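Local coordinates for protein AGR_C_1268p (Agrobacterium tumefaciens str. C58, PDB 2GHS) that belongs to the SMP-30/regucalcin family of metal-binding beta-propellers and probably acts as a gluconolactonase that uses one divalent cation per subunit, at residues A[104-108]-A[109-113]; A[150-153]-A[154-158]. All blocks are in the same frame, centred on the assembly; numbering follows the deposited sequence.

In the fold
Both contacts are tight local turns in the beta-propeller, with their centres about 17 Å apart. Contact 1 comes first along the chain and closes the hairpin of strands 102-107 and 110-115, the second and third strands of a four-stranded antiparallel sheet. Contact 2 follows at the end of strand 147-153, the second strand of the next sheet in sequence, where the chain leaves for a loop. A salt bridge from Asp108 OD2 to Arg154 NH2 (2.8 Å) ties the two turns together. Neighbouring sheets are thus joined beside the bound potassium ion and close to Arg135, while Met152 of contact 2 also reaches Asn137; both are predicted to bind substrate.

Contact 1: A[104-108]-A[109-113]; sequences LIASD and DGLFL. With K (potassium ion), chain B.
Leu104 faces Leu113 in a non-hydrogen-bonded pair of the hairpin, and its CD1 lies 4.1 Å from Leu111 CB and close to Leu113 CD2. CG stands anti to the backbone N (chi1 176°), which swings the methyl toward the partner strand. Ile105 forms the hydrogen-bonded pair with Phe112: Ile105 N gives a nearly straight bond to Phe112 O (2.8 Å), and Phe112 N returns one to Ile105 O. Ala106, on the same face as Leu104, sets its CB against Leu111 CD2 at 3.9 Å; Ile149 of strand 147-153 also packs on this methyl. Ser107 secures the type I turn that runs to Gly110. With chi1 at 78°, Ser107 OG folds back over the turn, accepts from Asp109 N (3.0 Å) and donates to Gly110 O (2.8 Å). Ser107 N reaches that same oxygen from the opposite face of its carbonyl plane, whereas the return bond from Gly110 N to Ser107 O is weak. The Phe112 ring lies obliquely beside Ser107 OG, with Phe112 CE1 3.9 Å from it. Asp108 follows at the corner, its carboxylate stacked on that of Asp109 with planes 11° apart. OD1 of Asp108 accepts from Met91 N, and OD2 pairs with Arg154. Asp108 O binds the potassium ion at 2.6 Å, alongside water 1 and the carbonyls of Glu128, Leu131 and Asn134. The outside N-H and guanidinium group probably offset the repulsion between the stacked carboxylates, while the doubly gripped Gly110 O holds the turn that presents a backbone oxygen to the metal.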
loop_
_atom_site.group_PDB
_atom_site.type_symbol
_atom_site.label_atom_id
_atom_site.label_comp_id
_atom_site.label_asym_id
_atom_site.label_seq_id
_atom_site.Cartn_x
_atom_site.Cartn_y
_atom_site.Cartn_z
ATOM N N LEU A 104 5.183 -13.638 1.384
ATOM C CA LEU A 104 3.820 -13.839 0.817
ATOM C C LEU A 104 3.547 -12.702 -0.175
ATOM O O LEU A 104 3.811 -11.542 0.130
ATOM C CB LEU A 104 2.780 -13.792 1.952
ATOM C CG LEU A 104 1.316 -13.896 1.500
ATOM C CD1 LEU A 104 0.965 -15.258 0.936
ATOM C CD2 LEU A 104 0.376 -13.524 2.617
ATOM N N ILE A 105 3.134 -13.062 -1.388
ATOM C CA ILE A 105 2.785 -12.063 -2.387
ATOM C C ILE A 105 1.327 -12.246 -2.763
ATOM O O ILE A 105 0.886 -13.371 -3.064
ATOM C CB ILE A 105 3.632 -12.223 -3.655
ATOM C CG1 ILE A 105 5.072 -11.765 -3.393
ATOM C CG2 ILE A 105 3.006 -11.432 -4.787
ATOM C CD1 ILE A 105 5.988 -11.972 -4.558
ATOM N N ALA A 106 0.573 -11.144 -2.733
ATOM C CA ALA A 106 -0.805 -11.119 -3.222
ATOM C C ALA A 106 -0.747 -10.677 -4.671
ATOM O O ALA A 106 -0.086 -9.718 -5.014
ATOM C CB ALA A 106 -1.653 -10.153 -2.429
ATOM N N SER A 107 -1.486 -11.370 -5.519
ATOM C CA SER A 107 -1.530 -11.042 -6.913
ATOM C C SER A 107 -2.924 -11.217 -7.487
ATOM O O SER A 107 -3.846 -11.701 -6.798
ATOM C CB SER A 107 -0.593 -11.974 -7.666
ATOM O OG SER A 107 -1.152 -13.275 -7.883
ATOM N N ASP A 108 -3.064 -10.835 -8.761
ATOM C CA ASP A 108 -4.273 -11.043 -9.538
ATOM C C ASP A 108 -4.643 -12.486 -9.738
ATOM O O ASP A 108 -5.783 -12.792 -10.101
ATOM C CB ASP A 108 -4.206 -10.298 -10.884
ATOM C CG ASP A 108 -3.033 -10.730 -11.791
ATOM O OD1 ASP A 108 -2.047 -11.293 -11.286
ATOM O OD2 ASP A 108 -3.087 -10.411 -13.025
ATOM N N ASP A 109 -3.702 -13.377 -9.515
ATOM C CA ASP A 109 -3.955 -14.778 -9.725
ATOM C C ASP A 109 -3.990 -15.643 -8.446
ATOM O O ASP A 109 -4.171 -16.877 -8.530
ATOM C CB ASP A 109 -2.892 -15.309 -10.718
ATOM C CG ASP A 109 -3.019 -14.669 -12.138
ATOM O OD1 ASP A 109 -4.086 -14.077 -12.479
ATOM O OD2 ASP A 109 -2.037 -14.768 -12.900
ATOM N N GLY A 110 -3.895 -15.014 -7.271
ATOM C CA GLY A 110 -3.883 -15.705 -6.024
ATOM C C GLY A 110 -2.763 -15.234 -5.122
ATOM O O GLY A 110 -2.031 -14.279 -5.447
ATOM N N LEU A 111 -2.656 -15.883 -3.971
ATOM C CA LEU A 111 -1.637 -15.633 -2.978
ATOM C C LEU A 111 -0.546 -16.702 -3.086
ATOM O O LEU A 111 -0.846 -17.899 -3.108
ATOM C CB LEU A 111 -2.265 -15.736 -1.614
ATOM C CG LEU A 111 -3.302 -14.672 -1.329
ATOM C CD1 LEU A 111 -4.381 -15.209 -0.419
ATOM C CD2 LEU A 111 -2.628 -13.484 -0.706
ATOM N N PHE A 112 0.703 -16.264 -3.211
ATOM C CA PHE A 112 1.852 -17.138 -3.488
ATOM C C PHE A 112 2.937 -16.930 -2.437
ATOM O O PHE A 112 3.152 -15.789 -1.955
ATOM C CB PHE A 112 2.450 -16.799 -4.846
ATOM C CG PHE A 112 1.621 -17.273 -6.000
ATOM C CD1 PHE A 112 0.471 -16.586 -6.353
ATOM C CD2 PHE A 112 1.941 -18.444 -6.686
ATOM C CE1 PHE A 112 -0.311 -17.020 -7.405
ATOM C CE2 PHE A 112 1.140 -18.884 -7.742
ATOM C CZ PHE A 112 -0.002 -18.181 -8.085
ATOM N N LEU A 113 3.576 -18.018 -2.060
ATOM C CA LEU A 113 4.810 -17.969 -1.259
ATOM C C LEU A 113 5.987 -17.729 -2.199
ATOM O O LEU A 113 6.029 -18.289 -3.289
ATOM C CB LEU A 113 5.014 -19.287 -0.528
ATOM C CG LEU A 113 3.917 -19.730 0.442
ATOM C CD1 LEU A 113 4.415 -20.944 1.288
ATOM C CD2 LEU A 113 3.447 -18.606 1.349
HETATM K K K B . -8.288 -12.312 -10.609
HETATM O O HOH W 1 -8.439 -10.477 -8.481
#

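Contact 2: A[150-153]-A[154-158]; sequences GTMG and RKAET
A type I beta turn from Gly153 to Ala156 ends strand 147-153 and starts the loop leading to strand 161-167. Ala156 N closes it with a bond to Gly153 O (2.9 Å), meeting that oxygen from well above the carbonyl plane, with a C=O...N angle of 115°. A side chain also spans the turn: Glu157 bends at chi2 (94°) and carries its carboxylate back to the strand end. There Glu157 OE1 accepts from Lys155 N at 2.9 Å, approached from above the carboxylate plane, and lies 3.1 Å from Gly153 CA. Gly153, having no side chain, lets OE1 come this close. Water 2 links the backbone on a separate path, accepting from Gly153 N and donating to Glu157 O (2.7 Å). Apolar contact comes from the selenomethionine Met152. Its CG sits between the backbone N and the carbonyl carbon, and a bend at chi3 (-74°) directs Met152 CE to Ala156 CB, 3.9 Å away. Ile180 of strand 170-186 touches both side chains, while Met152 also packs against Arg135 and Asn137, the predicted substrate-binding residues. Arg154 leaves the turn in the other direction, extended from CG to NE. NE donates to Pro132 O and NH2 makes the tie to Asp108 of the other hairpin, so the guanidinium is held from outside the turn. Thr151, earlier on the strand, bonds through OG1 to Glu128, a potassium ligand through its carbonyl. The arrangement is a strand-end turn of a beta-propeller, with its selenomethionine beside the residues predicted to bind substrate and its arginine directed to the region of the potassium site.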
loop_
_atom_site.group_PDB
_atom_site.type_symbol
_atom_site.label_atom_id
_atom_site.label_comp_id
_atom_site.label_asym_id
_atom_site.label_seq_id
_atom_site.Cartn_x
_atom_site.Cartn_y
_atom_site.Cartn_z
ATOM N N GLY A 150 -7.204 -6.055 -0.798
ATOM C CA GLY A 150 -8.212 -5.585 -1.718
ATOM C C GLY A 150 -8.094 -6.139 -3.115
ATOM O O GLY A 150 -6.985 -6.412 -3.625
ATOM N N THR A 151 -9.243 -6.285 -3.765
ATOM C CA THR A 151 -9.274 -6.639 -5.182
ATOM C C THR A 151 -10.165 -5.632 -5.923
ATOM O O THR A 151 -10.931 -4.873 -5.283
ATOM C CB THR A 151 -9.838 -8.015 -5.421
ATOM O OG1 THR A 151 -11.202 -8.027 -4.987
ATOM C CG2 THR A 151 -9.004 -9.083 -4.726
HETATM N N MSE A 152 -10.128 -5.634 -7.246
HETATM C CA MSE A 152 -10.875 -4.642 -8.044
HETATM C C MSE A 152 -11.043 -5.151 -9.452
HETATM O O MSE A 152 -10.261 -5.980 -9.925
HETATM C CB MSE A 152 -10.124 -3.286 -8.064
HETATM C CG MSE A 152 -8.752 -3.379 -8.656
HETATM SE SE MSE A 152 -7.911 -1.622 -8.546
HETATM C CE MSE A 152 -8.867 -0.720 -9.944
ATOM N N GLY A 153 -12.068 -4.675 -10.153
ATOM C CA GLY A 153 -12.111 -4.926 -11.601
ATOM C C GLY A 153 -10.903 -4.253 -12.216
ATOM O O GLY A 153 -10.474 -3.185 -11.759
ATOM N N ARG A 154 -10.335 -4.849 -13.271
ATOM C CA ARG A 154 -9.147 -4.269 -13.886
ATOM C C ARG A 154 -9.418 -2.863 -14.470
ATOM O O ARG A 154 -8.480 -2.086 -14.578
ATOM C CB ARG A 154 -8.604 -5.196 -14.974
ATOM C CG ARG A 154 -8.013 -6.477 -14.418
ATOM C CD ARG A 154 -7.648 -7.457 -15.499
ATOM N NE ARG A 154 -7.206 -8.747 -14.949
ATOM C CZ ARG A 154 -5.977 -8.959 -14.477
ATOM N NH1 ARG A 154 -5.053 -8.029 -14.507
ATOM N NH2 ARG A 154 -5.655 -10.128 -14.010
ATOM N N LYS A 155 -10.667 -2.562 -14.824
ATOM C CA LYS A 155 -11.058 -1.247 -15.345
ATOM C C LYS A 155 -11.765 -0.421 -14.267
ATOM O O LYS A 155 -12.433 0.559 -14.575
ATOM C CB LYS A 155 -11.936 -1.374 -16.607
ATOM C CG LYS A 155 -11.373 -2.228 -17.726
ATOM C CD LYS A 155 -12.412 -2.483 -18.821
ATOM C CE LYS A 155 -11.882 -3.287 -20.020
ATOM N NZ LYS A 155 -12.987 -3.575 -20.994
ATOM N N ALA A 156 -11.569 -0.795 -13.015
ATOM C CA ALA A 156 -12.309 -0.216 -11.891
ATOM C C ALA A 156 -13.835 -0.232 -12.029
ATOM O O ALA A 156 -14.532 0.697 -11.566
ATOM C CB ALA A 156 -11.811 1.194 -11.631
ATOM N N GLU A 157 -14.365 -1.290 -12.628
ATOM C CA GLU A 157 -15.786 -1.466 -12.770
ATOM C C GLU A 157 -16.489 -1.227 -11.429
ATOM O O GLU A 157 -16.055 -1.707 -10.384
ATOM C CB GLU A 157 -16.056 -2.889 -13.274
ATOM C CG GLU A 157 -15.626 -3.119 -14.741
ATOM C CD GLU A 157 -14.215 -3.690 -14.920
ATOM O OE1 GLU A 157 -13.336 -3.469 -14.055
ATOM O OE2 GLU A 157 -13.976 -4.366 -15.960
ATOM N N THR A 158 -17.584 -0.482 -11.457
ATOM C CA THR A 158 -18.225 -0.065 -10.222
ATOM C C THR A 158 -18.592 -1.257 -9.358
ATOM O O THR A 158 -19.318 -2.146 -9.786
ATOM C CB THR A 158 -19.453 0.793 -10.482
ATOM O OG1 THR A 158 -19.059 1.924 -11.254
ATOM C CG2 THR A 158 -20.020 1.268 -9.178
HETATM O O HOH W 2 -13.737 -2.504 -9.266
#